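Halogenase (Chondromyces crocatus, PDB 3E1T) is an FAD-dependent halogenase that probably chlorinates a precursor or intermediate in the biosynthesis of the myxobacterial natural product chondrochloren. Local coordinates at residues A[180-185]-A[463-468]; A[362-367]-A[380-385]. All blocks are in the same frame, centred on the assembly; numbering follows the deposited sequence.

Interaction 1 (A[180-185]-A[463-468]); sequences ERVYSR and QGFTRE
Arg185 and Gly464 make the direct backbone link of this contact: Arg185 N donates to Gly464 O at 2.7 Å in a nearly straight bond (168° at the hydrogen). The chains lie close here, and glycine suits the place twice over, because its positive phi (106°) would press a beta carbon against the preceding carbonyl, and that carbon would also crowd Ser184 OG and Arg185 N. Gly464 O also accepts a bond from a bridging water, which donates to Tyr183 O at 2.7 Å as well and is held weakly by Thr466 N. A solvent site modelled between Glu180 OE1 and Glu468 OE1 lies too close to both to be trusted as an ordinary water.

The apolar part is built round the Phe465 ring. Val182 CG1, anti to its backbone N (chi1 172°), reaches Phe465 CD1 at 3.6 Å and also touches the methyl CG2 of Thr466. Val182 O lies in the plane of the ring at its edge, 3.1 Å from Phe465 CE1, where the slightly positive aromatic hydrogens suit an oxygen. Ser184 instead comes over one face, its CB 4.0 Å from Phe465 CZ, while its OG turns to Tyr359 OH, which also bonds Gln463 O.

Strand 181-183 is an outer strand of a three-stranded antiparallel sheet, paired with strand 288-290. The loop carrying Gly464 and Phe465 packs beside it and runs into helix 467-477, with Tyr359 of helix 340-368 meeting the Phe465 ring.

Interaction 2 (A[362-367]-A[380-385]); sequences LVAFYD and RKIINT
A helix C-terminus packed against the loop that follows it makes this contact: the long helix 340-368 nears its end here and is met by the extended segment that returns after the short helix 375-378. Asp367 and Ile382 make its shortest bond: Ile382 N donates to Asp367 OD1 at 2.6 Å, almost straight, meeting the oxygen on its anti side and 24° out of the carboxylate plane. In the short aspartate side chain CG stands anti to the backbone N (chi1 179°), which places it beside the loop backbone, within reach of Ile382 N.

Beside this bond the branched Ile382 side chain crosses the aspartate at about a right angle and spreads over the helix. Its CG1 touches Val363 CG1 at 3.8 Å, and CD1 reaches Ala364 CB at 4.0 Å; the small alanine lets the methyl group approach the helix backbone.

Tyr366 and Arg380 run side by side, with Arg380 CD 4.0 Å from Tyr366 CD2 and the ring and guanidinium planes 34° apart. Their polar ends have partners elsewhere: Tyr366 OH bonds Asp309 and Trp219, while Arg380 NH1 bonds the carbonyl of Phe376 and its guanidinium makes a cation-pi contact with that ring.

Lysine suits its place because its chain is long and flexible enough to double back over the helix end. Bent at chi2 and chi4, Lys381 lays CE against Asp367 O and gives its ammonium to three carbonyls, of Trp377, Arg380 and Tyr366, the last with NZ 3.1 Å from Tyr366 O.

Overall arrangement
From the N terminus, the chain first meets these contacts at 180-185, on the edge strand of the small three-stranded sheet. Strand 288-290 pairs with that strand first, and 463-468 meets it later, on the way into helix 467-477, so interaction 1 closes a loop of 277 residues. Interaction 2 is nested inside it: helix 340-368 ends, and 12 residues after 362-367 the chain comes back at 380-385 to close a short loop before helix 386-397. Their centres lie 16 Å apart, and Gln463 joins them, its side-chain amide probably bonding Ile383 N and Lys381 O. The segment leading into helix 467-477 thus ties the edge strand to the loop beyond the long helix.

Interaction 1 (A[180-185]-A[463-468])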
loop_
_atom_site.group_PDB
_atom_site.type_symbol
_atom_site.label_atom_id
_atom_site.label_comp_id
_atom_site.label_asym_id
_atom_site.label_seq_id
_atom_site.Cartn_x
_atom_site.Cartn_y
_atom_site.Cartn_z
ATOM N N GLU A 180 -18.092 -4.227 -4.039
ATOM C CA GLU A 180 -17.540 -5.562 -4.248
ATOM C C GLU A 180 -16.017 -5.456 -4.437
ATOM O O GLU A 180 -15.535 -4.612 -5.177
ATOM C CB GLU A 180 -18.182 -6.212 -5.485
ATOM C CG GLU A 180 -17.666 -7.621 -5.799
ATOM C CD GLU A 180 -17.915 -8.066 -7.242
ATOM O OE1 GLU A 180 -18.672 -7.389 -7.979
ATOM O OE2 GLU A 180 -17.325 -9.103 -7.645
ATOM N N ARG A 181 -15.262 -6.311 -3.768
ATOM C CA ARG A 181 -13.819 -6.333 -3.998
ATOM C C ARG A 181 -13.560 -7.160 -5.272
ATOM O O ARG A 181 -14.078 -8.268 -5.417
ATOM C CB ARG A 181 -13.097 -6.903 -2.778
ATOM C CG ARG A 181 -11.635 -7.159 -2.986
ATOM C CD ARG A 181 -11.062 -7.920 -1.823
ATOM N NE ARG A 181 -10.928 -7.061 -0.648
ATOM C CZ ARG A 181 -10.247 -7.391 0.440
ATOM N NH1 ARG A 181 -9.638 -8.570 0.521
ATOM N NH2 ARG A 181 -10.172 -6.542 1.448
ATOM N N VAL A 182 -12.804 -6.582 -6.198
ATOM C CA VAL A 182 -12.490 -7.210 -7.485
ATOM C C VAL A 182 -10.970 -7.422 -7.562
ATOM O O VAL A 182 -10.222 -6.470 -7.466
ATOM C CB VAL A 182 -12.982 -6.308 -8.662
ATOM C CG1 VAL A 182 -12.516 -6.831 -10.011
ATOM C CG2 VAL A 182 -14.533 -6.199 -8.650
ATOM N N TYR A 183 -10.536 -8.674 -7.692
ATOM C CA TYR A 183 -9.120 -9.010 -7.751
ATOM C C TYR A 183 -8.504 -8.764 -9.130
ATOM O O TYR A 183 -9.133 -9.018 -10.152
ATOM C CB TYR A 183 -8.887 -10.461 -7.284
ATOM C CG TYR A 183 -9.312 -10.670 -5.856
ATOM C CD1 TYR A 183 -8.423 -10.436 -4.807
ATOM C CD2 TYR A 183 -10.616 -11.066 -5.543
ATOM C CE1 TYR A 183 -8.811 -10.609 -3.474
ATOM C CE2 TYR A 183 -11.015 -11.246 -4.204
ATOM C CZ TYR A 183 -10.103 -11.008 -3.185
ATOM O OH TYR A 183 -10.466 -11.179 -1.870
ATOM N N SER A 184 -7.285 -8.234 -9.134
ATOM C CA SER A 184 -6.483 -8.096 -10.344
ATOM C C SER A 184 -5.958 -9.442 -10.780
ATOM O O SER A 184 -5.418 -10.186 -9.964
ATOM C CB SER A 184 -5.283 -7.199 -10.079
ATOM O OG SER A 184 -4.345 -7.288 -11.153
ATOM N N ARG A 185 -6.077 -9.741 -12.071
ATOM C CA ARG A 185 -5.486 -10.972 -12.611
ATOM C C ARG A 185 -3.976 -10.842 -12.906
ATOM O O ARG A 185 -3.263 -11.842 -13.021
ATOM C CB ARG A 185 -6.263 -11.443 -13.843
ATOM C CG ARG A 185 -7.701 -11.783 -13.511
ATOM C CD ARG A 185 -8.460 -12.418 -14.677
ATOM N NE ARG A 185 -9.854 -11.961 -14.694
ATOM C CZ ARG A 185 -10.823 -12.391 -13.883
ATOM N NH1 ARG A 185 -10.584 -13.319 -12.959
ATOM N NH2 ARG A 185 -12.048 -11.882 -13.998
ATOM N N GLN A 463 -4.738 -3.388 -16.916
ATOM C CA GLN A 463 -4.622 -4.791 -17.308
ATOM C C GLN A 463 -4.813 -5.741 -16.134
ATOM O O GLN A 463 -4.146 -5.613 -15.104
ATOM C CB GLN A 463 -3.268 -5.078 -17.967
ATOM C CG GLN A 463 -3.200 -6.457 -18.630
ATOM C CD GLN A 463 -1.884 -6.702 -19.317
ATOM O OE1 GLN A 463 -1.447 -5.899 -20.134
ATOM N NE2 GLN A 463 -1.232 -7.799 -18.969
ATOM N N GLY A 464 -5.720 -6.696 -16.308
ATOM C CA GLY A 464 -6.001 -7.699 -15.281
ATOM C C GLY A 464 -7.325 -7.473 -14.566
ATOM O O GLY A 464 -7.716 -8.279 -13.715
ATOM N N PHE A 465 -8.014 -6.388 -14.929
ATOM C CA PHE A 465 -9.319 -6.055 -14.339
ATOM C C PHE A 465 -10.514 -6.211 -15.274
ATOM O O PHE A 465 -10.429 -5.957 -16.482
ATOM C CB PHE A 465 -9.336 -4.626 -13.783
ATOM C CG PHE A 465 -8.893 -4.529 -12.363
ATOM C CD1 PHE A 465 -9.633 -5.129 -11.349
ATOM C CD2 PHE A 465 -7.737 -3.841 -12.034
ATOM C CE1 PHE A 465 -9.220 -5.048 -10.022
ATOM C CE2 PHE A 465 -7.325 -3.739 -10.710
ATOM C CZ PHE A 465 -8.056 -4.356 -9.703
ATOM N N THR A 466 -11.628 -6.604 -14.661
ATOM C CA THR A 466 -12.950 -6.663 -15.272
ATOM C C THR A 466 -13.352 -5.278 -15.842
ATOM O O THR A 466 -12.673 -4.290 -15.579
ATOM C CB THR A 466 -13.948 -7.145 -14.210
ATOM O OG1 THR A 466 -15.158 -7.578 -14.836
ATOM C CG2 THR A 466 -14.254 -6.032 -13.215
ATOM N N ARG A 467 -14.441 -5.201 -16.609
ATOM C CA ARG A 467 -14.833 -3.927 -17.254
ATOM C C ARG A 467 -15.268 -2.832 -16.279
ATOM O O ARG A 467 -15.047 -1.633 -16.543
ATOM C CB ARG A 467 -15.959 -4.126 -18.277
ATOM C CG ARG A 467 -17.337 -4.381 -17.645
ATOM C CD ARG A 467 -18.403 -3.430 -18.200
ATOM N NE ARG A 467 -19.609 -3.417 -17.364
ATOM C CZ ARG A 467 -19.948 -2.431 -16.529
ATOM N NH1 ARG A 467 -19.182 -1.349 -16.405
ATOM N NH2 ARG A 467 -21.067 -2.523 -15.819
ATOM N N GLU A 468 -15.922 -3.247 -15.190
ATOM C CA GLU A 468 -16.471 -2.318 -14.199
ATOM C C GLU A 468 -15.373 -1.500 -13.521
ATOM O O GLU A 468 -15.463 -0.280 -13.473
ATOM C CB GLU A 468 -17.340 -3.046 -13.160
ATOM C CG GLU A 468 -18.106 -2.092 -12.220
ATOM C CD GLU A 468 -19.170 -2.789 -11.359
ATOM O OE1 GLU A 468 -19.121 -4.033 -11.215
ATOM O OE2 GLU A 468 -20.062 -2.083 -10.826
HETATM O O HOH W 1 -19.461 -6.103 -9.898
HETATM O O HOH W 2 -10.578 -8.782 -12.414
#

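Interaction 2 (A[362-367]-A[380-385])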
loop_
_atom_site.group_PDB
_atom_site.type_symbol
_atom_site.label_atom_id
_atom_site.label_comp_id
_atom_site.label_asym_id
_atom_site.label_seq_id
_atom_site.Cartn_x
_atom_site.Cartn_y
_atom_site.Cartn_z
ATOM N N LEU A 362 3.173 0.024 -12.433
ATOM C CA LEU A 362 3.689 -1.263 -11.967
ATOM C C LEU A 362 3.520 -2.375 -12.998
ATOM O O LEU A 362 4.362 -3.264 -13.055
ATOM C CB LEU A 362 3.088 -1.684 -10.626
ATOM C CG LEU A 362 3.398 -0.865 -9.354
ATOM C CD1 LEU A 362 3.096 -1.732 -8.138
ATOM C CD2 LEU A 362 4.805 -0.332 -9.265
ATOM N N VAL A 363 2.421 -2.353 -13.762
ATOM C CA VAL A 363 2.222 -3.282 -14.891
ATOM C C VAL A 363 3.405 -3.095 -15.861
ATOM O O VAL A 363 4.085 -4.065 -16.203
ATOM C CB VAL A 363 0.840 -3.090 -15.632
ATOM C CG1 VAL A 363 0.767 -3.939 -16.946
ATOM C CG2 VAL A 363 -0.348 -3.457 -14.733
ATOM N N ALA A 364 3.676 -1.852 -16.271
ATOM C CA ALA A 364 4.817 -1.583 -17.166
ATOM C C ALA A 364 6.176 -1.957 -16.539
ATOM O O ALA A 364 7.064 -2.450 -17.243
ATOM C CB ALA A 364 4.810 -0.118 -17.663
ATOM N N PHE A 365 6.323 -1.755 -15.223
ATOM C CA PHE A 365 7.560 -2.101 -14.519
ATOM C C PHE A 365 7.800 -3.611 -14.452
ATOM O O PHE A 365 8.929 -4.072 -14.666
ATOM C CB PHE A 365 7.603 -1.492 -13.110
ATOM C CG PHE A 365 8.965 -1.530 -12.482
ATOM C CD1 PHE A 365 9.989 -0.703 -12.952
ATOM C CD2 PHE A 365 9.242 -2.391 -11.436
ATOM C CE1 PHE A 365 11.254 -0.739 -12.376
ATOM C CE2 PHE A 365 10.506 -2.418 -10.857
ATOM C CZ PHE A 365 11.509 -1.593 -11.336
ATOM N N TYR A 366 6.753 -4.374 -14.132
ATOM C CA TYR A 366 6.813 -5.834 -14.229
ATOM C C TYR A 366 7.163 -6.299 -15.660
ATOM O O TYR A 366 7.976 -7.204 -15.839
ATOM C CB TYR A 366 5.484 -6.450 -13.802
ATOM C CG TYR A 366 5.401 -6.829 -12.337
ATOM C CD1 TYR A 366 5.187 -5.869 -11.359
ATOM C CD2 TYR A 366 5.542 -8.159 -11.936
ATOM C CE1 TYR A 366 5.102 -6.233 -9.989
ATOM C CE2 TYR A 366 5.449 -8.524 -10.602
ATOM C CZ TYR A 366 5.221 -7.549 -9.633
ATOM O OH TYR A 366 5.155 -7.917 -8.307
ATOM N N ASP A 367 6.533 -5.671 -16.653
ATOM C CA ASP A 367 6.774 -5.936 -18.082
ATOM C C ASP A 367 8.230 -5.713 -18.504
ATOM O O ASP A 367 8.717 -6.406 -19.378
ATOM C CB ASP A 367 5.835 -5.092 -18.959
ATOM C CG ASP A 367 6.053 -5.316 -20.474
ATOM O OD1 ASP A 367 5.345 -6.151 -21.084
ATOM O OD2 ASP A 367 6.937 -4.648 -21.053
ATOM N N ARG A 380 3.769 -12.091 -16.813
ATOM C CA ARG A 380 3.551 -10.729 -16.331
ATOM C C ARG A 380 4.085 -9.694 -17.319
ATOM O O ARG A 380 4.991 -8.901 -17.022
ATOM C CB ARG A 380 4.098 -10.565 -14.914
ATOM C CG ARG A 380 3.212 -11.291 -13.891
ATOM C CD ARG A 380 3.999 -11.782 -12.697
ATOM N NE ARG A 380 3.169 -12.558 -11.761
ATOM C CZ ARG A 380 2.838 -13.836 -11.911
ATOM N NH1 ARG A 380 3.258 -14.522 -12.966
ATOM N NH2 ARG A 380 2.087 -14.445 -10.997
ATOM N N LYS A 381 3.479 -9.719 -18.506
ATOM C CA LYS A 381 3.840 -8.841 -19.614
ATOM C C LYS A 381 2.629 -8.048 -20.077
ATOM O O LYS A 381 1.495 -8.497 -19.930
ATOM C CB LYS A 381 4.439 -9.658 -20.777
ATOM C CG LYS A 381 5.822 -10.274 -20.477
ATOM C CD LYS A 381 6.921 -9.222 -20.240
ATOM C CE LYS A 381 8.110 -9.746 -19.404
ATOM N NZ LYS A 381 7.937 -9.597 -17.880
ATOM N N ILE A 382 2.875 -6.862 -20.621
ATOM C CA ILE A 382 1.803 -6.034 -21.168
ATOM C C ILE A 382 1.161 -6.757 -22.343
ATOM O O ILE A 382 1.856 -7.280 -23.206
ATOM C CB ILE A 382 2.310 -4.631 -21.561
ATOM C CG1 ILE A 382 2.456 -3.764 -20.299
ATOM C CG2 ILE A 382 1.383 -3.970 -22.589
ATOM C CD1 ILE A 382 3.214 -2.460 -20.516
ATOM N N ILE A 383 -0.166 -6.822 -22.336
ATOM C CA ILE A 383 -0.908 -7.482 -23.400
ATOM C C ILE A 383 -1.303 -6.425 -24.417
ATOM O O ILE A 383 -2.193 -5.600 -24.179
ATOM C CB ILE A 383 -2.110 -8.304 -22.855
ATOM C CG1 ILE A 383 -1.586 -9.610 -22.242
ATOM C CG2 ILE A 383 -3.115 -8.626 -23.961
ATOM C CD1 ILE A 383 -2.541 -10.307 -21.307
ATOM N N ASN A 384 -0.595 -6.459 -25.543
ATOM C CA ASN A 384 -0.684 -5.430 -26.574
ATOM C C ASN A 384 -1.691 -5.737 -27.697
ATOM O O ASN A 384 -2.852 -5.308 -27.620
ATOM C CB ASN A 384 0.712 -5.068 -27.126
ATOM C CG ASN A 384 1.626 -6.291 -27.346
ATOM O OD1 ASN A 384 2.774 -6.137 -27.772
ATOM N ND2 ASN A 384 1.123 -7.495 -27.058
ATOM N N THR A 385 -1.255 -6.487 -28.713
ATOM C CA THR A 385 -2.040 -6.740 -29.935
ATOM C C THR A 385 -2.136 -5.479 -30.802
ATOM O O THR A 385 -1.631 -5.458 -31.929
ATOM C CB THR A 385 -3.468 -7.295 -29.648
ATOM O OG1 THR A 385 -3.393 -8.379 -28.715
ATOM C CG2 THR A 385 -4.135 -7.781 -30.941
#